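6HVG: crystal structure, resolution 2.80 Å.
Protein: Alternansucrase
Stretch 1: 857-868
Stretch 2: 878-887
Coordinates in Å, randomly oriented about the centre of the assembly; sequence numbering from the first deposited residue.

Stretch 1 (857-868) YVSGGQTMATDS
Stretch 2 878-887: TDLLTSVRFG

Two antiparallel strands of alternansucrase, 862-866 and one ending at Arg885, run side by side at 169°, their axes 4.6 Å apart at closest approach. Arg885 (chi1 to chi3 all m, chi4 -71°) curls back so that NE donates to Gly860 O at 2.8 Å; its NH2 adds a weak bond to the same Gly860 O at 3.4 Å. Val858 CG1 and Ser859 N lie over one face of the guanidinium, and Gln862 CB approaches Arg885 CD at 3.6 Å; this long side chain is buried, and its NH1 is hydrogen-bonded elsewhere in the structure. At the other end Asp867 (chi1 t) accepts Thr878 N on OD2 at 2.8 Å, while its backbone continues the pairing: Asp867 N to Leu880 O 3.1 Å, and Asp879, at the left-handed 59/42, gives its N to Asp867 O at 3.0 Å.

Between them, extended backbones pair Thr863 with Val884 (Thr863 N to Val884 O 3.2 Å, Val884 N to Thr863 O 3.1 Å) and Ala865 with Thr882 (Ala865 N to Thr882 O 3.0 Å, Thr882 N to Ala865 O 2.8 Å). Gln862-Arg885, Met864-Ser883 and Thr866-Leu881 are the non-hydrogen-bonded pairs, CA atoms 4.3-4.7 Å apart. Beyond the strand, Gly887 N donates to Ser859 O at 3.1 Å. Gly860 has phi/psi 80/-173, and a CB there would clash with Gly887 O; Gly887, at 135/-179, needs glycine for another reason: a CB would jam against Phe886 O.

One face carries Gln862, Met864, Thr866, Leu881, Ser883 and Arg885. Extended Gln862 (t, t) reaches the short Ser883 (t), NE2 donating to OG at 3.0 Å, and Met864 CG (t, t, m) packs on Leu881 CD1 at 4.0 Å. The other face carries Thr863, Ala865, Thr882 and Val884: Thr863 OG1 (p) meets Val884 CB (t), and Ala865 CB meets Thr882 OG1 (p), both at 3.7 Å. Phe886 (m) receives Thr863 CG2 at its ring edge, 3.7 Å from CZ. Both sides summed, 994 Å² is buried.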

ATOM      1  N   TYR A 857      28.657 -22.156 -22.847  1.00 51.33           N
ATOM      2  CA  TYR A 857      27.795 -23.045 -23.617  1.00 49.96           C
ATOM      3  C   TYR A 857      26.524 -22.437 -24.214  1.00 49.63           C
ATOM      4  O   TYR A 857      25.991 -22.969 -25.185  1.00 50.65           O
ATOM      5  CB  TYR A 857      27.384 -24.238 -22.764  1.00 50.32           C
ATOM      6  CG  TYR A 857      28.514 -24.938 -22.044  1.00 49.72           C
ATOM      7  CD1 TYR A 857      29.262 -25.926 -22.677  1.00 48.20           C
ATOM      8  CD2 TYR A 857      28.814 -24.636 -20.738  1.00 48.18           C
ATOM      9  CE1 TYR A 857      30.267 -26.595 -22.005  1.00 48.00           C
ATOM     10  CE2 TYR A 857      29.827 -25.282 -20.071  1.00 47.51           C
ATOM     11  CZ  TYR A 857      30.550 -26.279 -20.705  1.00 47.02           C
ATOM     12  OH  TYR A 857      31.576 -26.908 -20.057  1.00 43.44           O
ATOM     13  N   VAL A 858      26.017 -21.339 -23.657  1.00 47.81           N
ATOM     14  CA  VAL A 858      24.687 -20.865 -24.027  1.00 45.69           C
ATOM     15  C   VAL A 858      24.680 -20.054 -25.318  1.00 46.30           C
ATOM     16  O   VAL A 858      25.032 -18.884 -25.333  1.00 45.66           O
ATOM     17  CB  VAL A 858      24.032 -20.108 -22.877  1.00 46.32           C
ATOM     18  CG1 VAL A 858      22.704 -19.505 -23.301  1.00 47.69           C
ATOM     19  CG2 VAL A 858      23.824 -21.061 -21.706  1.00 47.35           C
ATOM     20  N   SER A 859      24.293 -20.710 -26.411  1.00 47.42           N
ATOM     21  CA  SER A 859      24.047 -20.034 -27.688  1.00 47.77           C
ATOM     22  C   SER A 859      23.181 -20.897 -28.585  1.00 47.21           C
ATOM     23  O   SER A 859      22.898 -22.046 -28.245  1.00 48.39           O
ATOM     24  CB  SER A 859      25.349 -19.691 -28.408  1.00 49.73           C
ATOM     25  OG  SER A 859      25.093 -18.781 -29.487  1.00 51.71           O
ATOM     26  N   GLY A 860      22.779 -20.344 -29.728  1.00 44.91           N
ATOM     27  CA  GLY A 860      21.965 -21.051 -30.688  1.00 43.30           C
ATOM     28  C   GLY A 860      20.502 -21.075 -30.339  1.00 44.99           C
ATOM     29  O   GLY A 860      20.047 -20.450 -29.383  1.00 48.63           O
ATOM     30  N   GLY A 861      19.756 -21.834 -31.121  1.00 45.85           N
ATOM     31  CA  GLY A 861      18.321 -21.913 -30.965  1.00 46.12           C
ATOM     32  C   GLY A 861      17.904 -22.565 -29.664  1.00 47.29           C
ATOM     33  O   GLY A 861      18.737 -23.104 -28.930  1.00 48.64           O
ATOM     34  N   GLN A 862      16.608 -22.518 -29.379  1.00 46.39           N
ATOM     35  CA  GLN A 862      16.068 -23.125 -28.164  1.00 45.74           C
ATOM     36  C   GLN A 862      14.885 -24.007 -28.471  1.00 45.85           C
ATOM     37  O   GLN A 862      14.180 -23.794 -29.463  1.00 47.08           O
ATOM     38  CB  GLN A 862      15.656 -22.042 -27.172  1.00 45.08           C
ATOM     39  CG  GLN A 862      15.078 -22.566 -25.870  1.00 44.31           C
ATOM     40  CD  GLN A 862      14.952 -21.496 -24.809  1.00 43.36           C
ATOM     41  OE1 GLN A 862      15.055 -20.307 -25.094  1.00 41.16           O
ATOM     42  NE2 GLN A 862      14.809 -21.931 -23.559  1.00 44.56           N
ATOM     43  N   THR A 863      14.698 -25.025 -27.633  1.00 45.74           N
ATOM     44  CA  THR A 863      13.417 -25.735 -27.549  1.00 46.44           C
ATOM     45  C   THR A 863      13.044 -25.871 -26.093  1.00 47.53           C
ATOM     46  O   THR A 863      13.878 -25.746 -25.196  1.00 48.49           O
ATOM     47  CB  THR A 863      13.417 -27.160 -28.141  1.00 46.20           C
ATOM     48  OG1 THR A 863      14.398 -27.960 -27.469  1.00 45.31           O
ATOM     49  CG2 THR A 863      13.684 -27.148 -29.645  1.00 47.01           C
ATOM     50  N   MET A 864      11.761 -26.101 -25.886  1.00 49.48           N
ATOM     51  CA  MET A 864      11.206 -26.243 -24.570  1.00 51.50           C
ATOM     52  C   MET A 864       9.984 -27.145 -24.714  1.00 54.08           C
ATOM     53  O   MET A 864       9.152 -26.957 -25.616  1.00 55.83           O
ATOM     54  CB  MET A 864      10.840 -24.878 -23.985  1.00 49.74           C
ATOM     55  CG  MET A 864      10.582 -24.894 -22.492  1.00 50.76           C
ATOM     56  SD  MET A 864      10.112 -23.274 -21.800  1.00 52.81           S
ATOM     57  CE  MET A 864      11.698 -22.483 -21.702  1.00 51.62           C
ATOM     58  N   ALA A 865       9.903 -28.142 -23.838  1.00 55.08           N
ATOM     59  CA  ALA A 865       8.835 -29.135 -23.853  1.00 54.79           C
ATOM     60  C   ALA A 865       8.595 -29.595 -22.423  1.00 56.68           C
ATOM     61  O   ALA A 865       9.359 -29.267 -21.521  1.00 57.05           O
ATOM     62  CB  ALA A 865       9.215 -30.318 -24.724  1.00 54.29           C
ATOM     63  N   THR A 866       7.506 -30.319 -22.218  1.00 60.47           N
ATOM     64  CA  THR A 866       7.177 -30.870 -20.907  1.00 64.44           C
ATOM     65  C   THR A 866       6.541 -32.217 -21.085  1.00 68.67           C
ATOM     66  O   THR A 866       5.839 -32.454 -22.079  1.00 70.05           O
ATOM     67  CB  THR A 866       6.180 -30.001 -20.089  1.00 64.77           C
ATOM     68  OG1 THR A 866       4.985 -29.766 -20.841  1.00 60.91           O
ATOM     69  CG2 THR A 866       6.793 -28.652 -19.661  1.00 63.85           C
ATOM     70  N   ASP A 867       6.784 -33.095 -20.121  1.00 70.93           N
ATOM     71  CA  ASP A 867       6.114 -34.371 -20.098  1.00 74.38           C
ATOM     72  C   ASP A 867       4.712 -34.128 -19.562  1.00 74.55           C
ATOM     73  O   ASP A 867       4.360 -34.601 -18.491  1.00 70.59           O
ATOM     74  CB  ASP A 867       6.882 -35.355 -19.228  1.00 76.97           C
ATOM     75  CG  ASP A 867       6.288 -36.750 -19.266  1.00 77.43           C
ATOM     76  OD1 ASP A 867       5.666 -37.128 -20.292  1.00 74.92           O
ATOM     77  OD2 ASP A 867       6.409 -37.439 -18.235  1.00 74.17           O
ATOM     78  N   SER A 868       3.926 -33.358 -20.315  1.00 76.29           N
ATOM     79  CA  SER A 868       2.628 -32.892 -19.871  1.00 77.98           C
ATOM     80  C   SER A 868       1.869 -32.252 -21.028  1.00 81.38           C
ATOM     81  O   SER A 868       2.465 -31.737 -21.970  1.00 88.76           O
ATOM     82  CB  SER A 868       2.807 -31.874 -18.751  1.00 76.59           C
ATOM     83  OG  SER A 868       1.566 -31.313 -18.398  1.00 86.35           O
ATOM     84  N   THR A 878       5.012 -36.976 -15.853  1.00 85.50           N
ATOM     85  CA  THR A 878       5.794 -36.454 -14.739  1.00 78.79           C
ATOM     86  C   THR A 878       5.708 -34.935 -14.585  1.00 71.83           C
ATOM     87  O   THR A 878       5.967 -34.406 -13.504  1.00 66.76           O
ATOM     88  CB  THR A 878       7.255 -36.835 -14.985  1.00 77.21           C
ATOM     89  OG1 THR A 878       7.369 -38.258 -15.050  1.00 83.40           O
ATOM     90  CG2 THR A 878       8.123 -36.353 -13.895  1.00 78.61           C
ATOM     91  N   ASP A 879       5.331 -34.256 -15.668  1.00 68.62           N
ATOM     92  CA  ASP A 879       5.356 -32.788 -15.756  1.00 67.34           C
ATOM     93  C   ASP A 879       6.757 -32.193 -15.528  1.00 66.72           C
ATOM     94  O   ASP A 879       6.920 -31.189 -14.828  1.00 60.80           O
ATOM     95  CB  ASP A 879       4.321 -32.181 -14.805  1.00 67.71           C
ATOM     96  CG  ASP A 879       4.109 -30.693 -15.029  1.00 63.10           C
ATOM     97  OD1 ASP A 879       3.849 -30.321 -16.182  1.00 61.53           O
ATOM     98  OD2 ASP A 879       4.171 -29.923 -14.056  1.00 59.45           O
ATOM     99  N   LEU A 880       7.760 -32.841 -16.121  1.00 66.54           N
ATOM    100  CA  LEU A 880       9.141 -32.411 -16.043  1.00 66.82           C
ATOM    101  C   LEU A 880       9.441 -31.586 -17.301  1.00 67.38           C
ATOM    102  O   LEU A 880       9.153 -32.019 -18.413  1.00 70.24           O
ATOM    103  CB  LEU A 880      10.087 -33.630 -15.921  1.00 67.67           C
ATOM    104  CG  LEU A 880      11.104 -33.662 -14.752  1.00 67.68           C
ATOM    105  CD1 LEU A 880      10.591 -33.133 -13.438  1.00 70.49           C
ATOM    106  CD2 LEU A 880      11.629 -35.070 -14.517  1.00 63.61           C
ATOM    107  N   LEU A 881       9.986 -30.381 -17.122  1.00 65.26           N
ATOM    108  CA  LEU A 881      10.256 -29.477 -18.249  1.00 64.53           C
ATOM    109  C   LEU A 881      11.658 -29.701 -18.809  1.00 62.61           C
ATOM    110  O   LEU A 881      12.611 -29.803 -18.056  1.00 59.18           O
ATOM    111  CB  LEU A 881      10.086 -28.015 -17.819  1.00 65.81           C
ATOM    112  CG  LEU A 881      10.407 -26.920 -18.850  1.00 65.92           C
ATOM    113  CD1 LEU A 881       9.358 -25.821 -18.840  1.00 68.14           C
ATOM    114  CD2 LEU A 881      11.765 -26.307 -18.589  1.00 65.43           C
ATOM    115  N   THR A 882      11.759 -29.776 -20.129  1.00 60.95           N
ATOM    116  CA  THR A 882      13.029 -29.974 -20.786  1.00 61.36           C
ATOM    117  C   THR A 882      13.350 -28.813 -21.715  1.00 59.02           C
ATOM    118  O   THR A 882      12.640 -28.567 -22.681  1.00 56.34           O
ATOM    119  CB  THR A 882      13.063 -31.307 -21.556  1.00 64.08           C
ATOM    120  OG1 THR A 882      11.953 -31.398 -22.452  1.00 63.61           O
ATOM    121  CG2 THR A 882      13.020 -32.461 -20.582  1.00 65.59           C
ATOM    122  N   SER A 883      14.426 -28.101 -21.390  1.00 59.24           N
ATOM    123  CA  SER A 883      14.871 -26.915 -22.141  1.00 58.02           C
ATOM    124  C   SER A 883      16.279 -27.145 -22.639  1.00 55.69           C
ATOM    125  O   SER A 883      17.156 -27.525 -21.859  1.00 60.89           O
ATOM    126  CB  SER A 883      14.832 -25.645 -21.273  1.00 56.36           C
ATOM    127  OG  SER A 883      15.153 -24.481 -22.018  1.00 59.21           O
ATOM    128  N   VAL A 884      16.486 -26.895 -23.930  1.00 50.81           N
ATOM    129  CA  VAL A 884      17.739 -27.173 -24.615  1.00 50.13           C
ATOM    130  C   VAL A 884      18.200 -25.956 -25.392  1.00 48.56           C
ATOM    131  O   VAL A 884      17.376 -25.241 -25.918  1.00 51.05           O
ATOM    132  CB  VAL A 884      17.583 -28.335 -25.635  1.00 50.12           C
ATOM    133  CG1 VAL A 884      18.847 -28.505 -26.467  1.00 49.54           C
ATOM    134  CG2 VAL A 884      17.217 -29.631 -24.912  1.00 49.90           C
ATOM    135  N   ARG A 885      19.509 -25.724 -25.440  1.00 46.86           N
ATOM    136  CA  ARG A 885      20.128 -24.798 -26.384  1.00 46.74           C
ATOM    137  C   ARG A 885      21.150 -25.606 -27.209  1.00 46.80           C
ATOM    138  O   ARG A 885      21.882 -26.412 -26.658  1.00 47.48           O
ATOM    139  CB  ARG A 885      20.818 -23.621 -25.661  1.00 48.49           C
ATOM    140  CG  ARG A 885      19.892 -22.554 -25.035  1.00 50.01           C
ATOM    141  CD  ARG A 885      19.021 -21.741 -26.039  1.00 48.86           C
ATOM    142  NE  ARG A 885      19.707 -20.605 -26.658  1.00 47.74           N
ATOM    143  CZ  ARG A 885      20.032 -19.482 -26.016  1.00 49.70           C
ATOM    144  NH1 ARG A 885      19.736 -19.296 -24.734  1.00 49.80           N
ATOM    145  NH2 ARG A 885      20.670 -18.520 -26.666  1.00 53.17           N
ATOM    146  N   PHE A 886      21.248 -25.342 -28.514  1.00 46.31           N
ATOM    147  CA  PHE A 886      22.032 -26.174 -29.434  1.00 46.38           C
ATOM    148  C   PHE A 886      23.523 -25.841 -29.691  1.00 46.81           C
ATOM    149  O   PHE A 886      24.292 -26.754 -29.967  1.00 50.35           O
ATOM    150  CB  PHE A 886      21.321 -26.226 -30.779  1.00 48.69           C
ATOM    151  CG  PHE A 886      19.913 -26.712 -30.700  1.00 50.01           C
ATOM    152  CD1 PHE A 886      19.631 -28.008 -30.291  1.00 49.28           C
ATOM    153  CD2 PHE A 886      18.862 -25.869 -31.019  1.00 50.94           C
ATOM    154  CE1 PHE A 886      18.324 -28.465 -30.215  1.00 49.82           C
ATOM    155  CE2 PHE A 886      17.552 -26.319 -30.949  1.00 53.49           C
ATOM    156  CZ  PHE A 886      17.281 -27.628 -30.545  1.00 52.43           C
ATOM    157  N   GLY A 887      23.931 -24.572 -29.660  1.00 46.16           N
ATOM    158  CA  GLY A 887      25.296 -24.169 -30.010  1.00 47.63           C
ATOM    159  C   GLY A 887      25.247 -22.968 -30.912  1.00 49.35           C
ATOM    160  O   GLY A 887      24.171 -22.528 -31.213  1.00 60.42           O
TER